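Local coordinates for RNA-binding protein RMD9, mitochondrial (Saccharomyces cerevisiae S288C, PDB 7A9X), which binds a dodecameric sequence motif in the 3'-UTR of mitochondrial mRNAs and takes part in their processing or stability, at residues M82-M87 / R120-Q125; E192-L197 / Q204-P209; N329-Q334 / F372-N377. All coordinates share one frame; numbering follows the deposited sequence.

Overall arrangement
The three contacts follow one another along a single, mostly helical chain with no strands. Interaction 1 comes first and joins helices 78-97 and 105-128, ahead of the first pentatricopeptide repeat. Interaction 2 lies about 30 Å from it, centre to centre, where helix 184-193 gives way to helix 200-205 between the assigned repeats 1 and 2. Interaction 3 bridges helices 320-334 and 357-374 of probable repeats 5 and 6. Its centre is about 39 Å from interaction 1, on the opposite side of the chain's centre, and about 45 Å from interaction 2. No two of them touch. Interaction 1 places arginines on the bound RNA, while interactions 2 and 3 join helices along the repeat array.

Interaction 1: residues M82-M87 / R120-Q125; sequences MFWDSM and RSTRDQ. With nucleotides of chain B.
This helix pair precedes the pentatricopeptide repeats and forms part of the RNA-binding surface: Trp84 and Phe83 of helix 78-97 meet Ser121 and Thr122 of helix 105-128. The short segments run roughly antiparallel, at 138°, with axes 12.8 Å apart. Side chains therefore make the contact. The six-membered ring of Trp84 does most of the touching. Its CZ2 lies 3.3 Å from Ser121 OG, and its CH2 lies 3.2 Å from Thr122 OG1. Neither pair is a hydrogen bond; Thr122 OG1 bonds to Gly118 O, one turn earlier in its own helix. Ser121 OG is turned anti to the backbone N (chi1 175°), which brings it to the indole. Phe83 CE2 adds a looser contact with Ser121 CB at 4.1 Å. Phe83 CD2 also sits over the centre of one indole face, and Met87 CE lies over a face of the Phe83 ring. Helix 140-147 packs on Trp84 and Thr122 through Met144.

Helix 105-128 also sends two arginines to the RNA. Arg123 bends at chi3 (-59°) and holds two nucleotides at once. Its NE donates to OP2 of A7 of chain B at 2.6 Å, and its NH1 donates to O2' of A6 of chain B at 2.7 Å. Both partners lie at the guanidinium edge. Its NH2 forms a salt bridge with Glu180, which probably helps to fix the rotation of the group. Arg120 lies with N7 of A6 of chain B over one guanidinium face, and its NH1 reaches OP2 of the same nucleotide at 3.2 Å. The whole is an antiparallel alpha-helical hairpin, one of whose helices presents arginines that grip the sugar-phosphate backbone of the RNA.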
loop_
_atom_site.group_PDB
_atom_site.type_symbol
_atom_site.label_atom_id
_atom_site.label_comp_id
_atom_site.label_asym_id
_atom_site.label_seq_id
_atom_site.Cartn_x
_atom_site.Cartn_y
_atom_site.Cartn_z
ATOM N N MET A 82 8.535 17.182 -16.229
ATOM C CA MET A 82 9.807 16.823 -16.848
ATOM C C MET A 82 10.267 15.440 -16.402
ATOM O O MET A 82 10.680 14.619 -17.229
ATOM C CB MET A 82 10.869 17.874 -16.518
ATOM C CG MET A 82 10.800 19.131 -17.372
ATOM S SD MET A 82 11.284 18.821 -19.081
ATOM C CE MET A 82 12.943 18.185 -18.851
ATOM N N PHE A 83 10.180 15.163 -15.098
ATOM C CA PHE A 83 10.636 13.884 -14.557
ATOM C C PHE A 83 9.923 12.710 -15.216
ATOM O O PHE A 83 10.559 11.738 -15.640
ATOM C CB PHE A 83 10.420 13.862 -13.042
ATOM C CG PHE A 83 10.670 12.521 -12.403
ATOM C CD1 PHE A 83 11.959 12.039 -12.248
ATOM C CD2 PHE A 83 9.611 11.756 -11.929
ATOM C CE1 PHE A 83 12.191 10.811 -11.648
ATOM C CE2 PHE A 83 9.836 10.527 -11.328
ATOM C CZ PHE A 83 11.127 10.055 -11.186
ATOM N N TRP A 84 8.595 12.782 -15.312
ATOM C CA TRP A 84 7.842 11.664 -15.866
ATOM C C TRP A 84 7.977 11.575 -17.379
ATOM O O TRP A 84 7.962 10.470 -17.932
ATOM C CB TRP A 84 6.372 11.776 -15.471
ATOM C CG TRP A 84 6.144 11.571 -14.008
ATOM C CD1 TRP A 84 5.690 12.491 -13.111
ATOM C CD2 TRP A 84 6.373 10.367 -13.269
ATOM N NE1 TRP A 84 5.614 11.932 -11.859
ATOM C CE2 TRP A 84 6.028 10.628 -11.928
ATOM C CE3 TRP A 84 6.834 9.092 -13.612
ATOM C CZ2 TRP A 84 6.129 9.659 -10.928
ATOM C CZ3 TRP A 84 6.934 8.131 -12.620
ATOM C CH2 TRP A 84 6.584 8.420 -11.294
ATOM N N ASP A 85 8.108 12.711 -18.065
ATOM C CA ASP A 85 8.344 12.656 -19.503
ATOM C C ASP A 85 9.758 12.185 -19.814
ATOM O O ASP A 85 9.983 11.548 -20.849
ATOM C CB ASP A 85 8.089 14.019 -20.142
ATOM C CG ASP A 85 8.175 13.971 -21.656
ATOM O OD1 ASP A 85 7.421 13.182 -22.266
ATOM O OD2 ASP A 85 8.995 14.715 -22.236
ATOM N N SER A 86 10.717 12.484 -18.934
ATOM C CA SER A 86 12.080 12.006 -19.136
ATOM C C SER A 86 12.159 10.489 -19.042
ATOM O O SER A 86 13.050 9.877 -19.639
ATOM C CB SER A 86 13.023 12.644 -18.115
ATOM O OG SER A 86 13.062 14.052 -18.267
ATOM N N MET A 87 11.239 9.870 -18.302
ATOM C CA MET A 87 11.256 8.419 -18.162
ATOM C C MET A 87 10.783 7.742 -19.441
ATOM O O MET A 87 11.450 6.839 -19.959
ATOM C CB MET A 87 10.392 8.004 -16.973
ATOM C CG MET A 87 10.839 6.721 -16.308
ATOM S SD MET A 87 10.522 6.781 -14.539
ATOM C CE MET A 87 11.306 8.333 -14.132
ATOM N N ARG A 120 9.277 4.302 -6.708
ATOM C CA ARG A 120 9.254 4.983 -5.417
ATOM C C ARG A 120 8.380 6.230 -5.465
ATOM O O ARG A 120 7.579 6.470 -4.555
ATOM C CB ARG A 120 10.681 5.338 -4.996
ATOM C CG ARG A 120 11.549 4.129 -4.694
ATOM C CD ARG A 120 13.024 4.491 -4.673
ATOM N NE ARG A 120 13.781 3.615 -3.782
ATOM C CZ ARG A 120 15.106 3.606 -3.690
ATOM N NH1 ARG A 120 15.708 2.782 -2.843
ATOM N NH2 ARG A 120 15.832 4.419 -4.448
ATOM N N SER A 121 8.507 7.025 -6.530
ATOM C CA SER A 121 7.721 8.249 -6.640
ATOM C C SER A 121 6.245 7.946 -6.873
ATOM O O SER A 121 5.374 8.630 -6.322
ATOM C CB SER A 121 8.271 9.127 -7.763
ATOM O OG SER A 121 7.455 10.269 -7.952
ATOM N N THR A 122 5.941 6.928 -7.682
ATOM C CA THR A 122 4.543 6.574 -7.914
ATOM C C THR A 122 3.856 6.171 -6.613
ATOM O O THR A 122 2.737 6.617 -6.331
ATOM C CB THR A 122 4.438 5.450 -8.947
ATOM O OG1 THR A 122 5.128 5.830 -10.144
ATOM C CG2 THR A 122 2.981 5.179 -9.284
ATOM N N ARG A 123 4.515 5.337 -5.803
ATOM C CA ARG A 123 3.947 4.962 -4.509
ATOM C C ARG A 123 3.748 6.183 -3.620
ATOM O O ARG A 123 2.722 6.305 -2.940
ATOM C CB ARG A 123 4.844 3.941 -3.806
ATOM C CG ARG A 123 4.945 2.591 -4.495
ATOM C CD ARG A 123 5.629 1.567 -3.588
ATOM N NE ARG A 123 6.978 1.979 -3.204
ATOM C CZ ARG A 123 8.087 1.536 -3.786
ATOM N NH1 ARG A 123 9.274 1.967 -3.380
ATOM N NH2 ARG A 123 8.010 0.657 -4.775
ATOM N N ASP A 124 4.723 7.097 -3.613
ATOM C CA ASP A 124 4.596 8.315 -2.819
ATOM C C ASP A 124 3.413 9.158 -3.282
ATOM O O ASP A 124 2.694 9.734 -2.457
ATOM C CB ASP A 124 5.895 9.120 -2.893
ATOM C CG ASP A 124 5.854 10.372 -2.041
ATOM O OD1 ASP A 124 5.766 10.246 -0.801
ATOM O OD2 ASP A 124 5.913 11.482 -2.610
ATOM N N GLN A 125 3.193 9.240 -4.596
ATOM C CA GLN A 125 2.079 10.034 -5.103
ATOM C C GLN A 125 0.737 9.422 -4.728
ATOM O O GLN A 125 -0.232 10.153 -4.492
ATOM C CB GLN A 125 2.184 10.180 -6.622
ATOM C CG GLN A 125 3.356 11.031 -7.085
ATOM C CD GLN A 125 3.238 12.479 -6.644
ATOM O OE1 GLN A 125 2.158 13.070 -6.694
ATOM N NE2 GLN A 125 4.351 13.056 -6.207
ATOM P P A B 6 13.759 1.934 1.179
ATOM O OP1 A B 6 13.059 0.793 1.823
ATOM O OP2 A B 6 14.379 1.749 -0.158
ATOM O "O5'" A B 6 12.759 3.166 1.055
ATOM C "C5'" A B 6 11.987 3.621 2.162
ATOM C "C4'" A B 6 10.754 4.363 1.702
ATOM O "O4'" A B 6 11.158 5.627 1.104
ATOM C "C3'" A B 6 9.937 3.634 0.639
ATOM O "O3'" A B 6 8.556 3.947 0.786
ATOM C "C2'" A B 6 10.466 4.235 -0.659
ATOM O "O2'" A B 6 9.591 4.151 -1.763
ATOM C "C1'" A B 6 10.728 5.679 -0.246
ATOM N N9 A B 6 11.780 6.304 -1.044
ATOM C C8 A B 6 13.115 5.987 -1.036
ATOM N N7 A B 6 13.825 6.700 -1.872
ATOM C C5 A B 6 12.893 7.531 -2.473
ATOM C C6 A B 6 13.019 8.523 -3.454
ATOM N N6 A B 6 14.183 8.850 -4.018
ATOM N N1 A B 6 11.897 9.170 -3.838
ATOM C C2 A B 6 10.733 8.837 -3.267
ATOM N N3 A B 6 10.488 7.921 -2.334
ATOM C C4 A B 6 11.626 7.299 -1.975
ATOM P P C B 8 1.877 1.586 3.589
ATOM O OP1 C B 8 0.522 1.935 4.086
ATOM O OP2 C B 8 2.560 0.375 4.112
ATOM O "O5'" C B 8 1.838 1.442 2.003
ATOM C "C5'" C B 8 0.995 2.261 1.204
ATOM C "C4'" C B 8 0.444 1.486 0.034
ATOM O "O4'" C B 8 1.513 1.216 -0.919
ATOM C "C3'" C B 8 -0.171 0.130 0.394
ATOM O "O3'" C B 8 -1.369 -0.092 -0.349
ATOM C "C2'" C B 8 0.901 -0.868 -0.038
ATOM O "O2'" C B 8 0.413 -2.146 -0.385
ATOM C "C1'" C B 8 1.529 -0.161 -1.234
ATOM N N1 C B 8 2.914 -0.583 -1.486
ATOM C C2 C B 8 3.260 -1.111 -2.735
ATOM O O2 C B 8 2.404 -1.182 -3.627
ATOM N N3 C B 8 4.533 -1.520 -2.944
ATOM C C4 C B 8 5.437 -1.433 -1.968
ATOM N N4 C B 8 6.680 -1.847 -2.225
ATOM C C5 C B 8 5.107 -0.913 -0.684
ATOM C C6 C B 8 3.845 -0.510 -0.487
ATOM P P A B 7 7.445 2.861 0.373
ATOM O OP1 A B 7 8.065 1.515 0.467
ATOM O OP2 A B 7 6.824 3.290 -0.908
ATOM O "O5'" A B 7 6.344 3.000 1.512
ATOM C "C5'" A B 7 6.238 2.060 2.577
ATOM C "C4'" A B 7 5.191 2.484 3.582
ATOM O "O4'" A B 7 5.756 3.492 4.463
ATOM C "C3'" A B 7 3.938 3.113 2.978
ATOM O "O3'" A B 7 2.824 2.861 3.834
ATOM C "C2'" A B 7 4.270 4.599 3.021
ATOM O "O2'" A B 7 3.152 5.459 2.970
ATOM C "C1'" A B 7 5.015 4.696 4.348
ATOM N N9 A B 7 5.956 5.816 4.422
ATOM C C8 A B 7 6.771 6.285 3.423
ATOM N N7 A B 7 7.507 7.307 3.786
ATOM C C5 A B 7 7.150 7.524 5.111
ATOM C C6 A B 7 7.576 8.465 6.065
ATOM N N6 A B 7 8.490 9.407 5.824
ATOM N N1 A B 7 7.021 8.405 7.295
ATOM C C2 A B 7 6.104 7.460 7.541
ATOM N N3 A B 7 5.624 6.523 6.729
ATOM C C4 A B 7 6.194 6.610 5.516
#

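Interaction 2: residues E192-L197 / Q204-P209; sequences EASKNL and QAFQEP
Ser194 and Phe206 make the main contact, a CH-pi interaction. Ser194 CB stands over one face of the Phe206 ring, 3.9 Å from its centroid and 26° off the ring normal. It is offset toward the rim, and its nearest ring atom is CG. The hydroxyl belongs to the same approach. With chi1 at 65°, Ser194 OG sits between the backbone N and the carbonyl carbon, and it comes within 3.2 Å of Phe206 CB. This is a van der Waals contact with the root of the aromatic side chain. With an alanine here in place of the ring of Phe206, Ser194 CB would probably lose the face it packs on, and a gap is likely to open toward Ala171 and Leu175.

The second kind of contact is the meeting of Lys195 and Gln207, whose side chains cross at about a right angle. Gln207 bends at chi2 (-61°), and this brings its NE2 3.5 Å from Lys195 CG. The amide thus lies against the aliphatic part of the lysine.

Charge pairing stays within residues 192-197. The extended Lys195 chain carries its NZ to Glu192 OE2, a salt bridge of 3.0 Å. The carboxylate oxygen is met on its anti side.

Backbone bonds shape residues 204-209. A type I beta turn runs from Ala205 to Glu208, closed by Glu208 N to Ala205 O at 3.2 Å. Glu208 then takes the N-cap position of the next helix. Two bonds link the backbone to nearby side chains: Ser203 OG with Ser194 O, and Trp191 NE1 with Phe206 O.

The contact thus joins the chain that follows helix 184-193 to the turn after helix 200-205, just before helix 209-223. Helix 168-180 backs the Phe206 ring through Ala171 and Leu175.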
loop_
_atom_site.group_PDB
_atom_site.type_symbol
_atom_site.label_atom_id
_atom_site.label_comp_id
_atom_site.label_asym_id
_atom_site.label_seq_id
_atom_site.Cartn_x
_atom_site.Cartn_y
_atom_site.Cartn_z
ATOM N N GLU A 192 19.829 -16.308 -10.376
ATOM C CA GLU A 192 20.499 -17.575 -10.628
ATOM C C GLU A 192 20.666 -17.840 -12.119
ATOM O O GLU A 192 21.578 -18.576 -12.513
ATOM C CB GLU A 192 19.732 -18.716 -9.957
ATOM C CG GLU A 192 20.635 -19.725 -9.262
ATOM C CD GLU A 192 20.180 -20.044 -7.852
ATOM O OE1 GLU A 192 18.979 -19.870 -7.555
ATOM O OE2 GLU A 192 21.028 -20.462 -7.035
ATOM N N ALA A 193 19.809 -17.256 -12.962
ATOM C CA ALA A 193 20.021 -17.373 -14.400
ATOM C C ALA A 193 21.195 -16.523 -14.866
ATOM O O ALA A 193 21.759 -16.795 -15.932
ATOM C CB ALA A 193 18.756 -16.984 -15.162
ATOM N N SER A 194 21.574 -15.503 -14.091
ATOM C CA SER A 194 22.743 -14.704 -14.429
ATOM C C SER A 194 24.036 -15.494 -14.293
ATOM O O SER A 194 25.053 -15.096 -14.870
ATOM C CB SER A 194 22.803 -13.457 -13.546
ATOM O OG SER A 194 22.991 -13.817 -12.189
ATOM N N LYS A 195 24.025 -16.598 -13.541
ATOM C CA LYS A 195 25.224 -17.419 -13.419
ATOM C C LYS A 195 25.622 -18.011 -14.766
ATOM O O LYS A 195 26.808 -18.035 -15.118
ATOM C CB LYS A 195 25.000 -18.528 -12.390
ATOM C CG LYS A 195 24.686 -18.040 -10.984
ATOM C CD LYS A 195 24.446 -19.215 -10.048
ATOM C CE LYS A 195 24.148 -18.745 -8.637
ATOM N NZ LYS A 195 23.848 -19.885 -7.732
ATOM N N ASN A 196 24.647 -18.482 -15.536
ATOM C CA ASN A 196 24.911 -19.114 -16.828
ATOM C C ASN A 196 24.656 -18.135 -17.972
ATOM O O ASN A 196 23.798 -18.342 -18.831
ATOM C CB ASN A 196 24.067 -20.376 -16.980
ATOM C CG ASN A 196 24.528 -21.500 -16.069
ATOM O OD1 ASN A 196 25.727 -21.716 -15.887
ATOM N ND2 ASN A 196 23.574 -22.224 -15.494
ATOM N N LEU A 197 25.427 -17.053 -17.975
ATOM C CA LEU A 197 25.378 -16.056 -19.033
ATOM C C LEU A 197 26.694 -16.047 -19.799
ATOM O O LEU A 197 27.765 -16.247 -19.220
ATOM C CB LEU A 197 25.098 -14.659 -18.468
ATOM C CG LEU A 197 23.683 -14.388 -17.959
ATOM C CD1 LEU A 197 23.545 -12.929 -17.544
ATOM C CD2 LEU A 197 22.657 -14.748 -19.019
ATOM N N GLN A 204 29.477 -11.778 -13.468
ATOM C CA GLN A 204 30.231 -11.444 -12.266
ATOM C C GLN A 204 29.583 -10.304 -11.495
ATOM O O GLN A 204 29.702 -10.245 -10.266
ATOM C CB GLN A 204 31.667 -11.074 -12.631
ATOM C CG GLN A 204 32.489 -12.236 -13.140
ATOM C CD GLN A 204 33.731 -11.782 -13.874
ATOM O OE1 GLN A 204 33.890 -10.598 -14.175
ATOM N NE2 GLN A 204 34.622 -12.722 -14.168
ATOM N N ALA A 205 28.907 -9.389 -12.193
ATOM C CA ALA A 205 28.261 -8.274 -11.509
ATOM C C ALA A 205 27.141 -8.759 -10.601
ATOM O O ALA A 205 26.954 -8.231 -9.499
ATOM C CB ALA A 205 27.730 -7.267 -12.530
ATOM N N PHE A 206 26.390 -9.772 -11.041
ATOM C CA PHE A 206 25.313 -10.327 -10.228
ATOM C C PHE A 206 25.821 -11.124 -9.033
ATOM O O PHE A 206 25.012 -11.504 -8.179
ATOM C CB PHE A 206 24.404 -11.212 -11.082
ATOM C CG PHE A 206 23.340 -10.455 -11.832
ATOM C CD1 PHE A 206 23.623 -9.853 -13.049
ATOM C CD2 PHE A 206 22.051 -10.359 -11.328
ATOM C CE1 PHE A 206 22.644 -9.161 -13.742
ATOM C CE2 PHE A 206 21.068 -9.669 -12.016
ATOM C CZ PHE A 206 21.364 -9.069 -13.224
ATOM N N GLN A 207 27.123 -11.389 -8.952
ATOM C CA GLN A 207 27.712 -12.096 -7.824
ATOM C C GLN A 207 28.476 -11.171 -6.888
ATOM O O GLN A 207 29.093 -11.647 -5.929
ATOM C CB GLN A 207 28.629 -13.214 -8.323
ATOM C CG GLN A 207 27.911 -14.257 -9.163
ATOM C CD GLN A 207 26.808 -14.956 -8.394
ATOM O OE1 GLN A 207 26.931 -15.204 -7.194
ATOM N NE2 GLN A 207 25.717 -15.275 -9.082
ATOM N N GLU A 208 28.450 -9.867 -7.145
ATOM C CA GLU A 208 29.125 -8.913 -6.283
ATOM C C GLU A 208 28.480 -8.894 -4.896
ATOM O O GLU A 208 27.298 -9.219 -4.750
ATOM C CB GLU A 208 29.083 -7.519 -6.904
ATOM C CG GLU A 208 29.915 -7.389 -8.173
ATOM C CD GLU A 208 29.842 -6.004 -8.784
ATOM O OE1 GLU A 208 30.094 -5.881 -10.002
ATOM O OE2 GLU A 208 29.534 -5.042 -8.048
ATOM N N PRO A 209 29.243 -8.521 -3.861
ATOM C CA PRO A 209 28.709 -8.591 -2.487
ATOM C C PRO A 209 27.415 -7.823 -2.273
ATOM O O PRO A 209 26.543 -8.297 -1.532
ATOM C CB PRO A 209 29.855 -8.013 -1.645
ATOM C CG PRO A 209 31.081 -8.319 -2.431
ATOM C CD PRO A 209 30.683 -8.206 -3.877
#

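Interaction 3: residues N329-Q334 / F372-N377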
loop_
_atom_site.group_PDB
_atom_site.type_symbol
_atom_site.label_atom_id
_atom_site.label_comp_id
_atom_site.label_asym_id
_atom_site.label_seq_id
_atom_site.Cartn_x
_atom_site.Cartn_y
_atom_site.Cartn_z
ATOM N N ASN A 329 2.423 -7.775 15.348
ATOM C CA ASN A 329 3.172 -8.797 16.072
ATOM C C ASN A 329 2.861 -8.762 17.564
ATOM O O ASN A 329 2.788 -9.813 18.211
ATOM C CB ASN A 329 4.670 -8.617 15.833
ATOM C CG ASN A 329 5.078 -8.978 14.424
ATOM O OD1 ASN A 329 4.396 -9.750 13.749
ATOM N ND2 ASN A 329 6.200 -8.429 13.973
ATOM N N ILE A 330 2.686 -7.564 18.125
ATOM C CA ILE A 330 2.301 -7.449 19.529
ATOM C C ILE A 330 0.932 -8.075 19.757
ATOM O O ILE A 330 0.717 -8.800 20.737
ATOM C CB ILE A 330 2.323 -5.972 19.970
ATOM C CG1 ILE A 330 3.744 -5.411 19.914
ATOM C CG2 ILE A 330 1.736 -5.819 21.367
ATOM C CD1 ILE A 330 3.812 -3.929 20.216
ATOM N N TRP A 331 -0.013 -7.811 18.854
ATOM C CA TRP A 331 -1.363 -8.340 19.013
ATOM C C TRP A 331 -1.389 -9.855 18.843
ATOM O O TRP A 331 -2.075 -10.558 19.595
ATOM C CB TRP A 331 -2.304 -7.663 18.017
ATOM C CG TRP A 331 -3.746 -8.057 18.153
ATOM C CD1 TRP A 331 -4.531 -8.640 17.199
ATOM C CD2 TRP A 331 -4.573 -7.900 19.311
ATOM N NE1 TRP A 331 -5.797 -8.850 17.691
ATOM C CE2 TRP A 331 -5.849 -8.405 18.986
ATOM C CE3 TRP A 331 -4.362 -7.374 20.590
ATOM C CZ2 TRP A 331 -6.905 -8.402 19.894
ATOM C CZ3 TRP A 331 -5.413 -7.374 21.491
ATOM C CH2 TRP A 331 -6.668 -7.884 21.138
ATOM N N LYS A 332 -0.642 -10.378 17.869
ATOM C CA LYS A 332 -0.621 -11.823 17.661
ATOM C C LYS A 332 0.064 -12.554 18.809
ATOM O O LYS A 332 -0.357 -13.657 19.177
ATOM C CB LYS A 332 0.068 -12.156 16.337
ATOM C CG LYS A 332 -0.678 -11.650 15.115
ATOM C CD LYS A 332 0.188 -11.714 13.869
ATOM C CE LYS A 332 -0.478 -10.999 12.704
ATOM N NZ LYS A 332 0.417 -10.904 11.519
ATOM N N ALA A 333 1.098 -11.958 19.397
ATOM C CA ALA A 333 1.897 -12.659 20.393
ATOM C C ALA A 333 1.424 -12.438 21.822
ATOM O O ALA A 333 1.540 -13.350 22.651
ATOM C CB ALA A 333 3.363 -12.241 20.278
ATOM N N GLN A 334 0.891 -11.258 22.133
ATOM C CA GLN A 334 0.577 -10.895 23.506
ATOM C C GLN A 334 -0.907 -10.724 23.792
ATOM O O GLN A 334 -1.301 -10.839 24.957
ATOM C CB GLN A 334 1.299 -9.596 23.896
ATOM C CG GLN A 334 2.813 -9.700 23.869
ATOM C CD GLN A 334 3.482 -8.415 24.301
ATOM O OE1 GLN A 334 2.828 -7.382 24.435
ATOM N NE2 GLN A 334 4.790 -8.469 24.527
ATOM N N PHE A 372 -11.439 -3.225 17.207
ATOM C CA PHE A 372 -12.744 -3.864 17.116
ATOM C C PHE A 372 -12.666 -5.386 17.135
ATOM O O PHE A 372 -13.705 -6.036 17.288
ATOM C CB PHE A 372 -13.479 -3.362 15.874
ATOM C CG PHE A 372 -13.944 -1.935 15.996
ATOM C CD1 PHE A 372 -15.142 -1.635 16.622
ATOM C CD2 PHE A 372 -13.172 -0.893 15.508
ATOM C CE1 PHE A 372 -15.567 -0.326 16.748
ATOM C CE2 PHE A 372 -13.594 0.416 15.628
ATOM C CZ PHE A 372 -14.795 0.700 16.249
ATOM N N GLU A 373 -11.476 -5.971 16.992
ATOM C CA GLU A 373 -11.335 -7.385 17.320
ATOM C C GLU A 373 -11.311 -7.587 18.828
ATOM O O GLU A 373 -11.887 -8.553 19.339
ATOM C CB GLU A 373 -10.071 -7.964 16.685
ATOM C CG GLU A 373 -10.147 -8.115 15.180
ATOM C CD GLU A 373 -8.914 -8.776 14.605
ATOM O OE1 GLU A 373 -8.073 -9.250 15.396
ATOM O OE2 GLU A 373 -8.788 -8.819 13.363
ATOM N N ASN A 374 -10.662 -6.673 19.550
ATOM C CA ASN A 374 -10.606 -6.768 21.004
ATOM C C ASN A 374 -11.980 -6.531 21.624
ATOM O O ASN A 374 -12.418 -7.290 22.496
ATOM C CB ASN A 374 -9.581 -5.768 21.544
ATOM C CG ASN A 374 -9.370 -5.897 23.038
ATOM O OD1 ASN A 374 -8.762 -6.859 23.504
ATOM N ND2 ASN A 374 -9.861 -4.922 23.796
ATOM N N TYR A 375 -12.681 -5.490 21.179
ATOM C CA TYR A 375 -14.001 -5.150 21.706
ATOM C C TYR A 375 -15.127 -5.715 20.849
ATOM O O TYR A 375 -16.189 -5.101 20.721
ATOM C CB TYR A 375 -14.131 -3.637 21.850
ATOM C CG TYR A 375 -13.267 -3.066 22.951
ATOM C CD1 TYR A 375 -13.623 -3.220 24.289
ATOM C CD2 TYR A 375 -12.093 -2.382 22.656
ATOM C CE1 TYR A 375 -12.837 -2.704 25.302
ATOM C CE2 TYR A 375 -11.300 -1.863 23.662
ATOM C CZ TYR A 375 -11.677 -2.028 24.984
ATOM O OH TYR A 375 -10.892 -1.514 25.990
ATOM N N ILE A 376 -14.916 -6.899 20.268
ATOM C CA ILE A 376 -15.904 -7.493 19.368
ATOM C C ILE A 376 -17.215 -7.771 20.095
ATOM O O ILE A 376 -18.296 -7.668 19.502
ATOM C CB ILE A 376 -15.325 -8.773 18.725
ATOM C CG1 ILE A 376 -16.323 -9.395 17.747
ATOM C CG2 ILE A 376 -14.918 -9.787 19.791
ATOM C CD1 ILE A 376 -15.802 -10.618 17.037
ATOM N N ASN A 377 -17.150 -8.103 21.384
ATOM C CA ASN A 377 -18.332 -8.443 22.165
ATOM C C ASN A 377 -18.554 -7.458 23.309
ATOM O O ASN A 377 -19.093 -7.825 24.355
ATOM C CB ASN A 377 -18.227 -9.870 22.702
ATOM C CG ASN A 377 -18.169 -10.906 21.595
ATOM O OD1 ASN A 377 -18.916 -10.828 20.618
ATOM N ND2 ASN A 377 -17.274 -11.879 21.737
#
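Trp331 reaches across from helix 320-334 and lays the rim of its indole against Glu373 and Asn374 of helix 357-374. The two helices are assigned to consecutive pentatricopeptide repeats, probably the fifth and sixth, of this alpha-helical repeat fold. This is a surface contact, and the indole carries all of it on the 329-334 side. The closest CA pair, Trp331 and Asn374, is still 9.6 Å apart. The large side chain therefore spans the distance between the backbones. Its CG stands anti to the backbone N (chi1 -176°), and the ring extends toward the neighbouring helix.

Two oxygens meet the rim. Trp331 NE1 donates a hydrogen bond to Glu373 OE1, 3.3 Å long, with an angle of 151° at the hydrogen. The donor lies nearly on the line of the carboxylate C-O bond, while the ring and carboxylate planes are 49° apart. This bond gives the indole N-H a charged partner. At the benzo end, Asn374 CB touches CH2 of Trp331 at 3.6 Å. Asn374 also touches Phe337 of helix 337-351, which lies between the two helices in sequence. The Asn374 amide stands steeply to the indole, and its OD1 comes to 3.3 Å from Trp331 CH2, near the ring plane.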